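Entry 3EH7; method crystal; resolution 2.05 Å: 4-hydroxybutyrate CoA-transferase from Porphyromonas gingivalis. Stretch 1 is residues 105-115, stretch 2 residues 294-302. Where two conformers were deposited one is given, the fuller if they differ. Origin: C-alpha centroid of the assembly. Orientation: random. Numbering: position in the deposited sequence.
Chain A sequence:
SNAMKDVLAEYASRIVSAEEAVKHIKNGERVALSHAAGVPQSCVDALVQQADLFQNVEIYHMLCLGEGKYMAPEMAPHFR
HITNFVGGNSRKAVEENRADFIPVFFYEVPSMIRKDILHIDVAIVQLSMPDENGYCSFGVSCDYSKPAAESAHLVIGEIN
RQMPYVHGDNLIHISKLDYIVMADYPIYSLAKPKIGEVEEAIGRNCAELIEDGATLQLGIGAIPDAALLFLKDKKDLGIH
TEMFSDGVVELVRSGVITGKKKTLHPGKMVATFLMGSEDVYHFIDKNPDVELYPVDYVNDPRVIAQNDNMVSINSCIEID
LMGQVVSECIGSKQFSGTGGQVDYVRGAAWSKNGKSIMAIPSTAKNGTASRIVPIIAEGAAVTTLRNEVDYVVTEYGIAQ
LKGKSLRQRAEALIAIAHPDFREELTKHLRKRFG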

# COMPACT_ATOMS: atom_id res chain seq x y z
N PHE A 105 -7.66 -6.29 0.95
CA PHE A 105 -8.03 -4.89 0.86
C PHE A 105 -9.50 -4.82 0.45
O PHE A 105 -9.93 -5.54 -0.43
N PHE A 106 -10.27 -3.95 1.07
CA PHE A 106 -11.71 -3.87 0.82
C PHE A 106 -12.00 -3.67 -0.69
O PHE A 106 -12.82 -4.38 -1.27
N TYR A 107 -11.32 -2.71 -1.33
CA TYR A 107 -11.52 -2.47 -2.77
C TYR A 107 -11.23 -3.67 -3.69
O TYR A 107 -11.71 -3.71 -4.81
N GLU A 108 -10.44 -4.63 -3.21
CA GLU A 108 -10.06 -5.81 -3.95
C GLU A 108 -11.05 -6.97 -3.84
O GLU A 108 -10.97 -7.94 -4.61
N VAL A 109 -11.96 -6.90 -2.88
CA VAL A 109 -12.91 -7.98 -2.66
C VAL A 109 -13.75 -8.35 -3.89
O VAL A 109 -13.86 -9.54 -4.22
N PRO A 110 -14.34 -7.36 -4.58
CA PRO A 110 -15.18 -7.74 -5.75
C PRO A 110 -14.45 -8.53 -6.83
O PRO A 110 -14.97 -9.53 -7.32
N SER A 111 -13.23 -8.12 -7.19
CA SER A 111 -12.49 -8.90 -8.20
C SER A 111 -12.13 -10.30 -7.69
O SER A 111 -12.15 -11.28 -8.44
N MSE A 112 -11.81 -10.40 -6.41
CA MSE A 112 -11.52 -11.68 -5.79
C MSE A 112 -12.77 -12.58 -5.81
O MSE A 112 -12.67 -13.81 -5.96
N ILE A 113 -13.94 -11.96 -5.68
CA ILE A 113 -15.18 -12.69 -5.77
C ILE A 113 -15.39 -13.12 -7.23
O ILE A 113 -15.68 -14.28 -7.48
N ARG A 114 -15.22 -12.20 -8.17
CA ARG A 114 -15.43 -12.52 -9.59
C ARG A 114 -14.45 -13.54 -10.12
O ARG A 114 -14.80 -14.29 -11.02
N LYS A 115 -13.23 -13.56 -9.59
CA LYS A 115 -12.24 -14.55 -9.99
C LYS A 115 -12.31 -15.87 -9.21
O LYS A 115 -11.39 -16.68 -9.28
N PRO A 294 -20.16 0.12 -6.18
CA PRO A 294 -19.48 -0.97 -5.52
C PRO A 294 -18.07 -0.60 -5.06
O PRO A 294 -17.42 0.34 -5.57
N VAL A 295 -17.61 -1.34 -4.06
CA VAL A 295 -16.41 -0.95 -3.35
C VAL A 295 -15.15 -0.93 -4.25
O VAL A 295 -14.22 -0.15 -3.98
N ASP A 296 -15.13 -1.75 -5.31
CA ASP A 296 -13.99 -1.77 -6.22
C ASP A 296 -13.90 -0.51 -7.05
O ASP A 296 -12.87 -0.26 -7.66
N TYR A 297 -14.96 0.30 -7.07
CA TYR A 297 -14.89 1.61 -7.65
C TYR A 297 -14.55 2.64 -6.59
O TYR A 297 -13.50 3.31 -6.67
N VAL A 298 -15.38 2.73 -5.55
CA VAL A 298 -15.25 3.82 -4.56
C VAL A 298 -13.93 3.82 -3.80
O VAL A 298 -13.33 4.90 -3.58
N ASN A 299 -13.47 2.63 -3.40
CA ASN A 299 -12.31 2.51 -2.52
C ASN A 299 -11.01 2.27 -3.30
O ASN A 299 -9.96 2.05 -2.72
N ASP A 300 -11.08 2.26 -4.63
CA ASP A 300 -9.87 2.06 -5.41
C ASP A 300 -8.99 3.31 -5.22
O ASP A 300 -9.44 4.41 -5.49
N PRO A 301 -7.77 3.13 -4.71
CA PRO A 301 -6.92 4.32 -4.56
C PRO A 301 -6.80 5.18 -5.82
O PRO A 301 -6.73 6.40 -5.72
N ARG A 302 -6.81 4.56 -7.00
CA ARG A 302 -6.75 5.32 -8.26
C ARG A 302 -8.00 6.15 -8.54
O ARG A 302 -7.94 7.13 -9.24

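Packing of residues 105-115 against residues 294-302 in 4-hydroxybutyrate CoA-transferase from Porphyromonas gingivalis. The two stretches, far apart in sequence, bury 459 Å² between them, and their backbones come closest at Tyr107 and Asp296, whose CA atoms lie 4.3 Å apart. Tyr107, Val295 and Asp296 give up the most surface.

Aromatic faces receive aliphatic groups at two places. Phe106 (chi1 t) points toward the second stretch, and Val295 (chi1 p) points back at it; Val295 CG2 sits 3.4 Å from the centroid of the Phe106 ring, almost on the ring normal, a CH-pi contact. Tyr107 leaves its backbone sideways with chi1 p (86°), which lays its ring beside Asn299 and Asp300 and the start of the helix at Pro301. Pro301 CD stands over one face of the Tyr107 ring, 3.8 Å from its centroid, a second CH-pi contact. The hydroxyl of Tyr107 is hydrogen-bonded elsewhere in the structure.

Further van der Waals contacts lie around these rings. Pro110, on the helix of the first stretch, points toward the second; its CG lies 3.6 Å from Asp296 CB. Val295 CG2 covers the Phe106 ring, while Val295 CG1 meets both Pro110 CG, at 3.4 Å, and Phe106 O, at 3.5 Å. Tyr107 CB packs 3.6 Å from Asn299 CB and 3.4 Å from Asn299 O. Asn299 (chi1 m) also points inward, its ND2 3.7 Å from Phe106 CD2, while its amide finds hydrogen-bond partners elsewhere in the structure.

Close backbone approach adds a CA-H...O contact, Asp296 CA to Tyr107 O at 3.3 Å, where the main chains pass near enough for a carbonyl to meet an alpha carbon.

The charged contact lies at the more exposed end. Arg114 points toward the second stretch with chi1 m, chi2 t and chi3 m, a bent path that brings its guanidinium to Asp296 (chi1 p). Arg114 NH2 donates to Asp296 OD2 at 3.0 Å, the single direct hydrogen bond between the stretches and also a salt bridge; the carboxylate oxygen lies at the guanidinium edge, near its plane. Water 1 makes a second link between the same residues, accepting from Arg114 NH1 at 2.9 Å and donating to Asp296 OD1 at 2.8 Å.

Local bonds brace the second stretch. Asp300 (chi1 t) caps the following helix, its OD1 accepting from Arg302 N at 2.8 Å, and it also holds the Arg302 side chain: Arg302 NE donates to Asp300 OD1 at 3.0 Å and Arg302 NH2 to Asp300 OD2 at 2.8 Å, a salt bridge.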

# COMPACT_ATOMS: atom_id res chain seq x y z
CB PHE A 105 -7.21 -4.15 -0.17
CG PHE A 105 -5.78 -3.91 0.23
CD1 PHE A 105 -5.45 -3.53 1.52
CD2 PHE A 105 -4.75 -4.01 -0.72
CE1 PHE A 105 -4.13 -3.29 1.88
CE2 PHE A 105 -3.45 -3.74 -0.37
CZ PHE A 105 -3.13 -3.39 0.95
CB PHE A 106 -12.30 -2.75 1.67
CG PHE A 106 -13.81 -2.75 1.76
CD1 PHE A 106 -14.58 -3.80 1.26
CD2 PHE A 106 -14.45 -1.69 2.37
CE1 PHE A 106 -15.97 -3.75 1.36
CE2 PHE A 106 -15.82 -1.65 2.48
CZ PHE A 106 -16.59 -2.68 1.98
CB TYR A 107 -10.76 -1.22 -3.25
CG TYR A 107 -9.34 -1.48 -3.63
CD1 TYR A 107 -8.35 -1.47 -2.67
CD2 TYR A 107 -8.97 -1.81 -4.95
CE1 TYR A 107 -7.03 -1.72 -2.99
CE2 TYR A 107 -7.65 -2.07 -5.27
CZ TYR A 107 -6.68 -2.02 -4.27
OH TYR A 107 -5.36 -2.26 -4.52
CB GLU A 108 -8.68 -6.31 -3.50
CG GLU A 108 -7.54 -5.94 -4.42
CD GLU A 108 -6.24 -6.65 -4.06
OE1 GLU A 108 -5.70 -6.41 -2.96
OE2 GLU A 108 -5.77 -7.49 -4.87
CB VAL A 109 -13.80 -7.66 -1.44
CG1 VAL A 109 -14.95 -8.63 -1.34
CG2 VAL A 109 -12.92 -7.68 -0.17
CB PRO A 110 -15.68 -6.40 -6.28
CG PRO A 110 -15.62 -5.47 -5.03
CD PRO A 110 -14.40 -5.91 -4.30
CB SER A 111 -11.25 -8.17 -8.69
OG SER A 111 -10.40 -7.90 -7.59
CB MSE A 112 -11.03 -11.47 -4.36
CG MSE A 112 -10.77 -12.74 -3.61
SE MSE A 112 -9.99 -12.50 -1.86
CE MSE A 112 -8.18 -11.88 -2.42
CB ILE A 113 -16.42 -11.85 -5.27
CG1 ILE A 113 -16.37 -11.70 -3.76
CG2 ILE A 113 -17.75 -12.54 -5.71
CD1 ILE A 113 -17.45 -10.80 -3.19
CB ARG A 114 -15.36 -11.28 -10.48
CG ARG A 114 -16.63 -10.46 -10.48
CD ARG A 114 -16.56 -9.37 -11.52
NE ARG A 114 -15.57 -8.36 -11.15
CZ ARG A 114 -15.81 -7.31 -10.35
NH1 ARG A 114 -17.01 -7.11 -9.78
NH2 ARG A 114 -14.84 -6.44 -10.12
CB LYS A 115 -10.85 -13.96 -9.84
CG LYS A 115 -10.58 -12.85 -10.82
CD LYS A 115 -9.31 -12.10 -10.39
CE LYS A 115 -9.02 -10.94 -11.34
NZ LYS A 115 -8.65 -11.46 -12.68
CB PRO A 294 -19.48 -2.10 -6.57
CG PRO A 294 -19.88 -1.48 -7.84
CD PRO A 294 -20.60 -0.22 -7.54
CB VAL A 295 -16.21 -1.79 -2.07
CG1 VAL A 295 -15.90 -3.30 -2.42
CG2 VAL A 295 -15.13 -1.14 -1.16
CB ASP A 296 -13.97 -3.02 -7.12
CG ASP A 296 -15.23 -3.18 -7.96
OD1 ASP A 296 -16.34 -2.89 -7.48
OD2 ASP A 296 -15.09 -3.66 -9.07
CB TYR A 297 -16.20 1.95 -8.40
CG TYR A 297 -16.20 3.33 -9.01
CD1 TYR A 297 -15.54 3.58 -10.21
CD2 TYR A 297 -16.84 4.39 -8.38
CE1 TYR A 297 -15.53 4.84 -10.77
CE2 TYR A 297 -16.84 5.64 -8.94
CZ TYR A 297 -16.19 5.87 -10.13
OH TYR A 297 -16.19 7.11 -10.64
CB VAL A 298 -16.43 3.88 -3.56
CG1 VAL A 298 -16.29 5.08 -2.56
CG2 VAL A 298 -17.76 3.94 -4.32
CB ASN A 299 -12.50 1.36 -1.52
CG ASN A 299 -13.22 1.76 -0.24
OD1 ASN A 299 -14.24 2.45 -0.27
ND2 ASN A 299 -12.74 1.24 0.89
CB ASP A 300 -10.22 1.91 -6.86
CG ASP A 300 -9.01 1.55 -7.71
OD1 ASP A 300 -7.85 1.99 -7.45
OD2 ASP A 300 -9.22 0.83 -8.67
CB PRO A 301 -5.59 3.71 -4.15
CG PRO A 301 -5.98 2.47 -3.37
CD PRO A 301 -7.11 1.91 -4.22
CB ARG A 302 -6.47 4.38 -9.42
CG ARG A 302 -5.13 3.63 -9.25
CD ARG A 302 -5.08 2.43 -10.15
NE ARG A 302 -6.10 1.44 -9.79
CZ ARG A 302 -6.25 0.28 -10.42
NH1 ARG A 302 -5.46 -0.04 -11.43
NH2 ARG A 302 -7.21 -0.56 -10.05
O HOH W 1 -18.10 -4.52 -8.92